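Local coordinates for metallo-carboxypeptidase (Pseudomonas aeruginosa, PDB 4A39), which is a zinc-dependent metallocarboxypeptidase of the M14 family, related to the cytosolic carboxypeptidases, and probably removes C-terminal residues from peptide substrates, at residues A138-A148 against I158-H166; E297-E305 against D341-M349. One frame throughout, in Å; residues are numbered along the deposited sequence.

In the fold
From the N terminus the chain first builds a separate antiparallel-rich sheet, then passes through helix 128-138 into the zinc carboxypeptidase fold. Contact 1 opens it: strands 144-151 and 157-163 form a beta hairpin at one edge of the mixed sheet, with nine residues between the segments. The chain then lays down strands 171-177, 212-217 and 268-275 with their helices. Contact 2 follows in series, neither nested in contact 1 nor crossing it, and closes a longer loop of 35 residues, packing helix 294-308 on strand 343-350. Both contacts reach the same sheet, their centres about 24 Å apart; contact 1 builds an edge, contact 2 covers a strand that reaches the ligand pocket.

Contact 1: residues A138-A148 against I158-H166; sequences ALGIEGVERLA and IELLRVRRH
With CG anti to the backbone N in both Leu-147 (chi1 -178°) and Arg-162 (176°), and Arg-162 bent at chi3, CD1 of Leu-147 comes to lie over one face of the Arg-162 guanidinium, 3.6 Å from NH2. The same guanidinium hydrogen-bonds through NH1 to Tyr-215 OH of strand 212-217. The two residues belong to an antiparallel beta hairpin at the sheet edge, where Glu-145 and Arg-162 form a hydrogen-bonded pair, N to O both ways. A classic beta bulge follows: Leu-147 and Ala-148 both face Leu-160, whose O meets both amides through weak bonds, while Leu-160 N donates to Ala-148 O at 3.0 Å. Leu-160 CD2 lies 4.2 Å from Leu-147 CD2 and also meets Ala-148 CB, so one leucine serves both bulge residues.

On the other face, Val-144 and Val-163 lie side by side, CG2 to CG2, as a non-hydrogen-bonded pair. Leu-161 reaches Ala-138 CB, at the end of helix 128-138, with CD1 (3.8 Å), and Leu-139 CD2 with its own CD2.

Gly-143 accepts the positive phi of the type II turn from Ile-141 to Val-144 and leaves space for the Arg-165 chain. That chain, extended from CG to NE, grips Glu-142 O side-on with two hydrogen bonds: NH2, also bonded to Leu-197 O, at 3.2 Å, and NE, above the carbonyl plane, at 2.9 Å.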
loop_
_atom_site.group_PDB
_atom_site.type_symbol
_atom_site.label_atom_id
_atom_site.label_comp_id
_atom_site.label_asym_id
_atom_site.label_seq_id
_atom_site.Cartn_x
_atom_site.Cartn_y
_atom_site.Cartn_z
ATOM N N ALA A 138 -8.176 -8.747 14.221
ATOM C CA ALA A 138 -8.340 -9.884 13.321
ATOM C C ALA A 138 -8.433 -11.212 14.063
ATOM O O ALA A 138 -9.287 -12.044 13.757
ATOM C CB ALA A 138 -7.187 -9.927 12.320
ATOM N N LEU A 139 -7.557 -11.414 15.042
ATOM C CA LEU A 139 -7.552 -12.666 15.795
ATOM C C LEU A 139 -8.781 -12.852 16.682
ATOM O O LEU A 139 -9.004 -13.937 17.222
ATOM C CB LEU A 139 -6.271 -12.764 16.628
ATOM C CG LEU A 139 -4.986 -12.762 15.789
ATOM C CD1 LEU A 139 -3.770 -12.731 16.702
ATOM C CD2 LEU A 139 -4.956 -13.986 14.885
ATOM N N GLY A 140 -9.581 -11.799 16.821
ATOM C CA GLY A 140 -10.784 -11.881 17.631
ATOM C C GLY A 140 -11.989 -12.208 16.769
ATOM O O GLY A 140 -13.095 -12.407 17.276
ATOM N N ILE A 141 -11.766 -12.264 15.459
ATOM C CA ILE A 141 -12.822 -12.570 14.501
ATOM C C ILE A 141 -12.937 -14.078 14.321
ATOM O O ILE A 141 -11.944 -14.803 14.372
ATOM C CB ILE A 141 -12.539 -11.916 13.123
ATOM C CG1 ILE A 141 -12.616 -10.390 13.251
ATOM C CG2 ILE A 141 -13.536 -12.416 12.087
ATOM C CD1 ILE A 141 -12.341 -9.637 11.955
ATOM N N GLU A 142 -14.160 -14.550 14.110
ATOM C CA GLU A 142 -14.389 -15.972 13.938
ATOM C C GLU A 142 -13.689 -16.535 12.705
ATOM O O GLU A 142 -13.806 -15.990 11.604
ATOM C CB GLU A 142 -15.887 -16.252 13.838
ATOM C CG GLU A 142 -16.218 -17.729 13.854
ATOM C CD GLU A 142 -17.312 -18.083 12.877
ATOM O OE1 GLU A 142 -18.448 -17.587 13.046
ATOM O OE2 GLU A 142 -17.031 -18.855 11.934
ATOM N N GLY A 143 -12.955 -17.627 12.904
ATOM C CA GLY A 143 -12.262 -18.274 11.804
ATOM C C GLY A 143 -10.893 -17.718 11.469
ATOM O O GLY A 143 -10.234 -18.203 10.548
ATOM N N VAL A 144 -10.453 -16.709 12.215
ATOM C CA VAL A 144 -9.153 -16.094 11.959
ATOM C C VAL A 144 -8.084 -16.538 12.950
ATOM O O VAL A 144 -8.293 -16.520 14.165
ATOM C CB VAL A 144 -9.249 -14.552 12.003
ATOM C CG1 VAL A 144 -7.912 -13.931 11.629
ATOM C CG2 VAL A 144 -10.340 -14.072 11.058
ATOM N N GLU A 145 -6.934 -16.935 12.419
ATOM C CA GLU A 145 -5.821 -17.377 13.246
ATOM C C GLU A 145 -4.497 -16.952 12.636
ATOM O O GLU A 145 -4.414 -16.710 11.432
ATOM C CB GLU A 145 -5.838 -18.899 13.384
ATOM C CG GLU A 145 -6.896 -19.435 14.330
ATOM C CD GLU A 145 -6.927 -20.951 14.357
ATOM O OE1 GLU A 145 -5.843 -21.572 14.279
ATOM O OE2 GLU A 145 -8.032 -21.522 14.467
ATOM N N ARG A 146 -3.467 -16.842 13.470
ATOM C CA ARG A 146 -2.150 -16.487 12.962
ATOM C C ARG A 146 -1.520 -17.806 12.535
ATOM O O ARG A 146 -1.069 -18.595 13.370
ATOM C CB ARG A 146 -1.286 -15.819 14.035
ATOM C CG ARG A 146 -0.039 -15.170 13.454
ATOM C CD ARG A 146 0.871 -14.591 14.523
ATOM N NE ARG A 146 1.546 -15.637 15.285
ATOM C CZ ARG A 146 2.506 -15.410 16.177
ATOM N NH1 ARG A 146 2.907 -14.170 16.427
ATOM N NH2 ARG A 146 3.073 -16.429 16.812
ATOM N N LEU A 147 -1.505 -18.047 11.228
ATOM C CA LEU A 147 -0.960 -19.279 10.670
ATOM C C LEU A 147 0.542 -19.413 10.858
ATOM O O LEU A 147 1.040 -20.471 11.245
ATOM C CB LEU A 147 -1.285 -19.367 9.176
ATOM C CG LEU A 147 -0.803 -20.640 8.481
ATOM C CD1 LEU A 147 -1.442 -21.855 9.141
ATOM C CD2 LEU A 147 -1.154 -20.591 7.004
ATOM N N ALA A 148 1.261 -18.335 10.578
ATOM C CA ALA A 148 2.712 -18.326 10.699
ATOM C C ALA A 148 3.195 -16.911 10.970
ATOM O O ALA A 148 2.426 -15.958 10.882
ATOM C CB ALA A 148 3.338 -18.849 9.415
ATOM N N ILE A 158 6.265 -10.449 10.978
ATOM C CA ILE A 158 5.609 -10.440 9.671
ATOM C C ILE A 158 4.500 -11.487 9.828
ATOM O O ILE A 158 4.694 -12.658 9.503
ATOM C CB ILE A 158 6.541 -10.907 8.524
ATOM C CG1 ILE A 158 7.851 -10.117 8.532
ATOM C CG2 ILE A 158 5.827 -10.743 7.189
ATOM C CD1 ILE A 158 7.684 -8.664 8.215
ATOM N N GLU A 159 3.347 -11.075 10.340
ATOM C CA GLU A 159 2.250 -12.018 10.549
ATOM C C GLU A 159 1.555 -12.490 9.283
ATOM O O GLU A 159 1.285 -11.702 8.380
ATOM C CB GLU A 159 1.190 -11.419 11.479
ATOM C CG GLU A 159 1.701 -11.069 12.865
ATOM C CD GLU A 159 2.050 -9.603 13.004
ATOM O OE1 GLU A 159 2.459 -8.991 11.992
ATOM O OE2 GLU A 159 1.924 -9.068 14.128
ATOM N N LEU A 160 1.273 -13.791 9.233
ATOM C CA LEU A 160 0.539 -14.394 8.127
ATOM C C LEU A 160 -0.751 -14.890 8.768
ATOM O O LEU A 160 -0.733 -15.823 9.577
ATOM C CB LEU A 160 1.303 -15.579 7.523
ATOM C CG LEU A 160 0.520 -16.457 6.535
ATOM C CD1 LEU A 160 -0.090 -15.597 5.435
ATOM C CD2 LEU A 160 1.446 -17.513 5.946
ATOM N N LEU A 161 -1.864 -14.252 8.427
ATOM C CA LEU A 161 -3.156 -14.627 8.988
ATOM C C LEU A 161 -3.924 -15.511 8.022
ATOM O O LEU A 161 -3.811 -15.348 6.811
ATOM C CB LEU A 161 -3.992 -13.376 9.279
ATOM C CG LEU A 161 -3.322 -12.262 10.088
ATOM C CD1 LEU A 161 -4.251 -11.059 10.159
ATOM C CD2 LEU A 161 -2.975 -12.771 11.483
ATOM N N ARG A 162 -4.688 -16.460 8.556
ATOM C CA ARG A 162 -5.494 -17.327 7.706
ATOM C C ARG A 162 -6.939 -17.293 8.161
ATOM O O ARG A 162 -7.235 -17.438 9.352
ATOM C CB ARG A 162 -4.991 -18.781 7.710
ATOM C CG ARG A 162 -5.903 -19.708 6.886
ATOM C CD ARG A 162 -5.248 -21.029 6.507
ATOM N NE ARG A 162 -5.065 -21.918 7.649
ATOM C CZ ARG A 162 -4.536 -23.135 7.560
ATOM N NH1 ARG A 162 -4.139 -23.600 6.383
ATOM N NH2 ARG A 162 -4.408 -23.886 8.645
ATOM N N VAL A 163 -7.835 -17.073 7.205
ATOM C CA VAL A 163 -9.262 -17.037 7.481
ATOM C C VAL A 163 -9.815 -18.345 6.923
ATOM O O VAL A 163 -9.812 -18.565 5.713
ATOM C CB VAL A 163 -9.941 -15.843 6.771
ATOM C CG1 VAL A 163 -11.397 -15.749 7.186
ATOM C CG2 VAL A 163 -9.206 -14.551 7.101
ATOM N N ARG A 164 -10.262 -19.223 7.815
ATOM C CA ARG A 164 -10.804 -20.521 7.420
ATOM C C ARG A 164 -12.032 -20.812 8.273
ATOM O O ARG A 164 -11.920 -21.008 9.484
ATOM C CB ARG A 164 -9.738 -21.605 7.625
ATOM C CG ARG A 164 -10.164 -23.031 7.280
ATOM C CD ARG A 164 -8.955 -23.975 7.350
ATOM N NE ARG A 164 -9.286 -25.386 7.145
ATOM C CZ ARG A 164 -9.559 -25.942 5.967
ATOM N NH1 ARG A 164 -9.543 -25.212 4.861
ATOM N NH2 ARG A 164 -9.845 -27.238 5.895
ATOM N N ARG A 165 -13.203 -20.836 7.645
ATOM C CA ARG A 165 -14.441 -21.085 8.372
ATOM C C ARG A 165 -15.098 -22.422 8.044
ATOM O O ARG A 165 -16.100 -22.794 8.657
ATOM C CB ARG A 165 -15.424 -19.937 8.129
ATOM C CG ARG A 165 -14.978 -18.636 8.784
ATOM C CD ARG A 165 -15.909 -17.473 8.497
ATOM N NE ARG A 165 -15.474 -16.271 9.208
ATOM C CZ ARG A 165 -16.015 -15.067 9.056
ATOM N NH1 ARG A 165 -17.023 -14.888 8.213
ATOM N NH2 ARG A 165 -15.550 -14.039 9.753
ATOM N N HIS A 166 -14.532 -23.138 7.080
ATOM C CA HIS A 166 -15.046 -24.448 6.683
ATOM C C HIS A 166 -13.876 -25.413 6.547
ATOM O O HIS A 166 -12.993 -25.218 5.714
ATOM C CB HIS A 166 -15.806 -24.352 5.357
ATOM C CG HIS A 166 -17.195 -23.814 5.498
ATOM N ND1 HIS A 166 -17.459 -22.551 5.982
ATOM C CD2 HIS A 166 -18.399 -24.376 5.236
ATOM C CE1 HIS A 166 -18.766 -22.358 6.013
ATOM N NE2 HIS A 166 -19.359 -23.450 5.564
#

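Contact 2: residues E297-E305 against D341-M349. With GEM ((2-guanidinoethylmercapto)succinic acid), chain D.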
loop_
_atom_site.group_PDB
_atom_site.type_symbol
_atom_site.label_atom_id
_atom_site.label_comp_id
_atom_site.label_asym_id
_atom_site.label_seq_id
_atom_site.Cartn_x
_atom_site.Cartn_y
_atom_site.Cartn_z
ATOM N N GLU A 297 -5.837 -15.068 -19.033
ATOM C CA GLU A 297 -6.193 -13.843 -19.746
ATOM C C GLU A 297 -7.659 -13.513 -19.482
ATOM O O GLU A 297 -8.017 -12.357 -19.225
ATOM C CB GLU A 297 -5.960 -14.022 -21.249
ATOM C CG GLU A 297 -5.991 -12.725 -22.045
ATOM C CD GLU A 297 -5.569 -12.923 -23.487
ATOM O OE1 GLU A 297 -6.394 -13.406 -24.291
ATOM O OE2 GLU A 297 -4.409 -12.605 -23.815
ATOM N N ARG A 298 -8.505 -14.535 -19.540
ATOM C CA ARG A 298 -9.934 -14.358 -19.308
ATOM C C ARG A 298 -10.232 -14.029 -17.848
ATOM O O ARG A 298 -11.087 -13.189 -17.562
ATOM C CB ARG A 298 -10.696 -15.622 -19.710
ATOM C CG ARG A 298 -12.202 -15.504 -19.545
ATOM C CD ARG A 298 -12.911 -16.743 -20.066
ATOM N NE ARG A 298 -12.608 -17.944 -19.294
ATOM C CZ ARG A 298 -13.134 -18.220 -18.106
ATOM N NH1 ARG A 298 -13.996 -17.378 -17.547
ATOM N NH2 ARG A 298 -12.806 -19.345 -17.484
ATOM N N LEU A 299 -9.533 -14.691 -16.928
ATOM C CA LEU A 299 -9.749 -14.444 -15.506
ATOM C C LEU A 299 -9.401 -13.011 -15.145
ATOM O O LEU A 299 -10.094 -12.391 -14.336
ATOM C CB LEU A 299 -8.926 -15.415 -14.645
ATOM C CG LEU A 299 -9.535 -16.811 -14.452
ATOM C CD1 LEU A 299 -8.568 -17.702 -13.677
ATOM C CD2 LEU A 299 -10.856 -16.699 -13.702
ATOM N N GLU A 300 -8.333 -12.484 -15.742
ATOM C CA GLU A 300 -7.932 -11.109 -15.469
ATOM C C GLU A 300 -9.034 -10.176 -15.964
ATOM O O GLU A 300 -9.387 -9.214 -15.289
ATOM C CB GLU A 300 -6.594 -10.781 -16.150
ATOM C CG GLU A 300 -5.432 -11.629 -15.645
ATOM C CD GLU A 300 -4.080 -11.172 -16.168
ATOM O OE1 GLU A 300 -4.045 -10.497 -17.216
ATOM O OE2 GLU A 300 -3.047 -11.497 -15.535
ATOM N N GLN A 301 -9.595 -10.486 -17.131
ATOM C CA GLN A 301 -10.670 -9.682 -17.712
ATOM C C GLN A 301 -11.875 -9.722 -16.773
ATOM O O GLN A 301 -12.475 -8.687 -16.466
ATOM C CB GLN A 301 -11.056 -10.245 -19.088
ATOM C CG GLN A 301 -11.617 -9.239 -20.086
ATOM C CD GLN A 301 -12.918 -8.612 -19.649
ATOM O OE1 GLN A 301 -13.886 -9.307 -19.344
ATOM N NE2 GLN A 301 -12.957 -7.284 -19.631
ATOM N N ARG A 302 -12.221 -10.923 -16.311
ATOM C CA ARG A 302 -13.345 -11.112 -15.395
ATOM C C ARG A 302 -13.193 -10.291 -14.111
ATOM O O ARG A 302 -14.129 -9.616 -13.676
ATOM C CB ARG A 302 -13.478 -12.594 -15.036
ATOM C CG ARG A 302 -13.979 -13.476 -16.170
ATOM C CD ARG A 302 -15.481 -13.340 -16.341
ATOM N NE ARG A 302 -16.204 -13.790 -15.155
ATOM C CZ ARG A 302 -17.130 -13.071 -14.527
ATOM N NH1 ARG A 302 -17.449 -11.858 -14.971
ATOM N NH2 ARG A 302 -17.739 -13.561 -13.455
ATOM N N PHE A 303 -12.009 -10.359 -13.510
ATOM C CA PHE A 303 -11.716 -9.640 -12.273
ATOM C C PHE A 303 -11.852 -8.127 -12.438
ATOM O O PHE A 303 -12.495 -7.457 -11.624
ATOM C CB PHE A 303 -10.295 -9.973 -11.801
ATOM C CG PHE A 303 -9.922 -9.339 -10.490
ATOM C CD1 PHE A 303 -9.406 -8.045 -10.450
ATOM C CD2 PHE A 303 -10.087 -10.030 -9.294
ATOM C CE1 PHE A 303 -9.061 -7.447 -9.244
ATOM C CE2 PHE A 303 -9.744 -9.441 -8.080
ATOM C CZ PHE A 303 -9.229 -8.143 -8.055
ATOM N N ARG A 304 -11.235 -7.589 -13.485
ATOM C CA ARG A 304 -11.286 -6.153 -13.732
ATOM C C ARG A 304 -12.707 -5.649 -13.979
ATOM O O ARG A 304 -13.099 -4.602 -13.469
ATOM C CB ARG A 304 -10.403 -5.784 -14.930
ATOM C CG ARG A 304 -8.911 -5.765 -14.637
ATOM C CD ARG A 304 -8.125 -5.333 -15.868
ATOM N NE ARG A 304 -6.702 -5.155 -15.597
ATOM C CZ ARG A 304 -5.735 -5.809 -16.233
ATOM N NH1 ARG A 304 -6.036 -6.695 -17.175
ATOM N NH2 ARG A 304 -4.465 -5.581 -15.923
ATOM N N GLU A 305 -13.470 -6.419 -14.751
ATOM C CA GLU A 305 -14.850 -6.055 -15.086
ATOM C C GLU A 305 -15.759 -6.066 -13.863
ATOM O O GLU A 305 -16.543 -5.134 -13.646
ATOM C CB GLU A 305 -15.397 -7.013 -16.149
ATOM C CG GLU A 305 -16.618 -6.481 -16.889
ATOM C CD GLU A 305 -16.976 -7.317 -18.105
ATOM O OE1 GLU A 305 -16.160 -8.175 -18.506
ATOM O OE2 GLU A 305 -18.076 -7.105 -18.665
ATOM N N ASP A 341 0.474 -20.820 -11.308
ATOM C CA ASP A 341 -0.518 -20.788 -12.385
ATOM C C ASP A 341 -1.856 -20.269 -11.859
ATOM O O ASP A 341 -2.907 -20.874 -12.084
ATOM C CB ASP A 341 -0.699 -22.195 -12.966
ATOM C CG ASP A 341 -1.583 -22.213 -14.202
ATOM O OD1 ASP A 341 -1.642 -21.187 -14.915
ATOM O OD2 ASP A 341 -2.211 -23.266 -14.462
ATOM N N CYS A 342 -1.816 -19.132 -11.171
ATOM C CA CYS A 342 -3.029 -18.562 -10.597
ATOM C C CYS A 342 -3.257 -17.134 -11.046
ATOM O O CYS A 342 -2.346 -16.469 -11.536
ATOM C CB CYS A 342 -2.938 -18.566 -9.067
ATOM S SG CYS A 342 -1.619 -17.495 -8.405
ATOM N N LEU A 343 -4.489 -16.671 -10.873
ATOM C CA LEU A 343 -4.834 -15.298 -11.204
ATOM C C LEU A 343 -3.992 -14.459 -10.248
ATOM O O LEU A 343 -3.963 -14.725 -9.041
ATOM C CB LEU A 343 -6.324 -15.053 -10.955
ATOM C CG LEU A 343 -6.823 -13.613 -11.116
ATOM C CD1 LEU A 343 -6.547 -13.129 -12.534
ATOM C CD2 LEU A 343 -8.313 -13.553 -10.817
ATOM N N ALA A 344 -3.298 -13.460 -10.784
ATOM C CA ALA A 344 -2.438 -12.613 -9.966
ATOM C C ALA A 344 -2.410 -11.185 -10.478
ATOM O O ALA A 344 -2.286 -10.950 -11.678
ATOM C CB ALA A 344 -1.019 -13.174 -9.950
ATOM N N PHE A 345 -2.497 -10.236 -9.552
ATOM C CA PHE A 345 -2.484 -8.818 -9.887
ATOM C C PHE A 345 -1.693 -7.993 -8.889
ATOM O O PHE A 345 -1.558 -8.358 -7.716
ATOM C CB PHE A 345 -3.894 -8.219 -9.845
ATOM C CG PHE A 345 -4.742 -8.486 -11.053
ATOM C CD1 PHE A 345 -4.420 -7.932 -12.286
ATOM C CD2 PHE A 345 -5.919 -9.218 -10.931
ATOM C CE1 PHE A 345 -5.265 -8.097 -13.382
ATOM C CE2 PHE A 345 -6.768 -9.389 -12.020
ATOM C CZ PHE A 345 -6.441 -8.827 -13.245
ATOM N N THR A 346 -1.182 -6.869 -9.373
ATOM C CA THR A 346 -0.522 -5.905 -8.517
ATOM C C THR A 346 -1.642 -4.867 -8.481
ATOM O O THR A 346 -2.042 -4.374 -9.535
ATOM C CB THR A 346 0.712 -5.267 -9.182
ATOM O OG1 THR A 346 1.734 -6.260 -9.353
ATOM C CG2 THR A 346 1.245 -4.141 -8.318
ATOM N N ILE A 347 -2.184 -4.583 -7.301
ATOM C CA ILE A 347 -3.254 -3.593 -7.185
ATOM C C ILE A 347 -2.585 -2.259 -6.883
ATOM O O ILE A 347 -1.743 -2.169 -5.986
ATOM C CB ILE A 347 -4.254 -3.948 -6.046
ATOM C CG1 ILE A 347 -4.945 -5.286 -6.349
ATOM C CG2 ILE A 347 -5.289 -2.845 -5.902
ATOM C CD1 ILE A 347 -5.767 -5.285 -7.628
ATOM N N GLU A 348 -2.969 -1.225 -7.624
ATOM C CA GLU A 348 -2.371 0.094 -7.460
ATOM C C GLU A 348 -3.363 1.196 -7.117
ATOM O O GLU A 348 -4.282 1.476 -7.882
ATOM C CB GLU A 348 -1.633 0.484 -8.740
ATOM C CG GLU A 348 -0.471 -0.419 -9.129
ATOM C CD GLU A 348 0.750 -0.221 -8.261
ATOM O OE1 GLU A 348 0.807 0.785 -7.520
ATOM O OE2 GLU A 348 1.665 -1.069 -8.330
ATOM N N MET A 349 -3.170 1.816 -5.958
ATOM C CA MET A 349 -4.007 2.929 -5.519
ATOM C C MET A 349 -3.146 4.187 -5.627
ATOM O O MET A 349 -1.937 4.149 -5.393
ATOM C CB MET A 349 -4.477 2.716 -4.083
ATOM C CG MET A 349 -5.512 1.607 -3.932
ATOM S SD MET A 349 -5.783 1.215 -2.192
ATOM C CE MET A 349 -4.379 0.102 -1.895
HETATM C C8 GEM D . 5.513 -1.941 -9.165
HETATM S S7 GEM D . 4.398 -3.208 -8.459
HETATM C C6 GEM D . 3.836 -4.048 -9.984
HETATM C C5 GEM D . 3.800 -3.155 -11.228
HETATM N N3 GEM D . 5.164 -2.843 -11.677
HETATM C C1 GEM D . 5.585 -3.296 -12.857
HETATM N N4 GEM D . 4.770 -4.035 -13.605
HETATM N N2 GEM D . 6.813 -3.024 -13.287
HETATM C C9 GEM D . 6.935 -2.074 -8.616
HETATM O O14 GEM D . 7.182 -3.051 -7.873
HETATM O O15 GEM D . 7.750 -1.191 -8.953
HETATM C C10 GEM D . 4.968 -0.533 -8.918
HETATM C C11 GEM D . 4.863 -0.215 -7.424
HETATM O O12 GEM D . 3.764 0.209 -7.001
HETATM O O13 GEM D . 5.892 -0.387 -6.738
HETATM O O HOH W 1 -3.124 -13.529 -13.707
#
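Phe-303 presents one ring face to Phe-345, whose CD2 stands 3.7 Å above it toward the rim, and Phe-345 in turn brings its edge to Arg-304, with Arg-304 NH2 near the ring plane. Seen from the arginine, the relation is reversed: Phe-345 CE1 sits over the centre of the guanidinium face. The phenylalanine rings themselves meet obliquely, planes inclined at 39° and centroids 4.9 Å apart. This is helix-on-sheet packing in the mixed alpha/beta fold of zinc carboxypeptidases, with helical residues 297-305 lying across strand residues 343-349 at 54°.

CG of Phe-303 is anti to the backbone N (chi1 -177°), which carries its ring over the strand, so that CD1 closes to 3.4 Å from Phe-345 CE2. A side chain as long as phenylalanine can span this buried interface, from Leu-343 at its CB to Ile-347 CD1 at its CE1. Toward the start of the strand Leu-343 takes over, its CD1 lodged 3.6 Å from Glu-300 CG and also against Leu-299 CB.

Glu-300 combines two roles: its methylenes pack on Leu-343 and Phe-345, while its buried carboxylate is satisfied by Tyr-292 and the amide of Cys-286. Arg-304 NH2 similarly spends a hydrogen on the carbonyl of Ala-283, in the neighbouring strand 282-284.

The other side of the strand belongs to the pocket. Thr-346 lies against the thioether part of the ligand, and Glu-348, the predicted proton donor/acceptor, places OE2 2.8 Å from the ligand carboxylate oxygen O12. Back at the helix, one water joins the two segments, donating to Glu-300 OE2 at 2.7 Å and accepting from Ala-344 N at 2.9 Å.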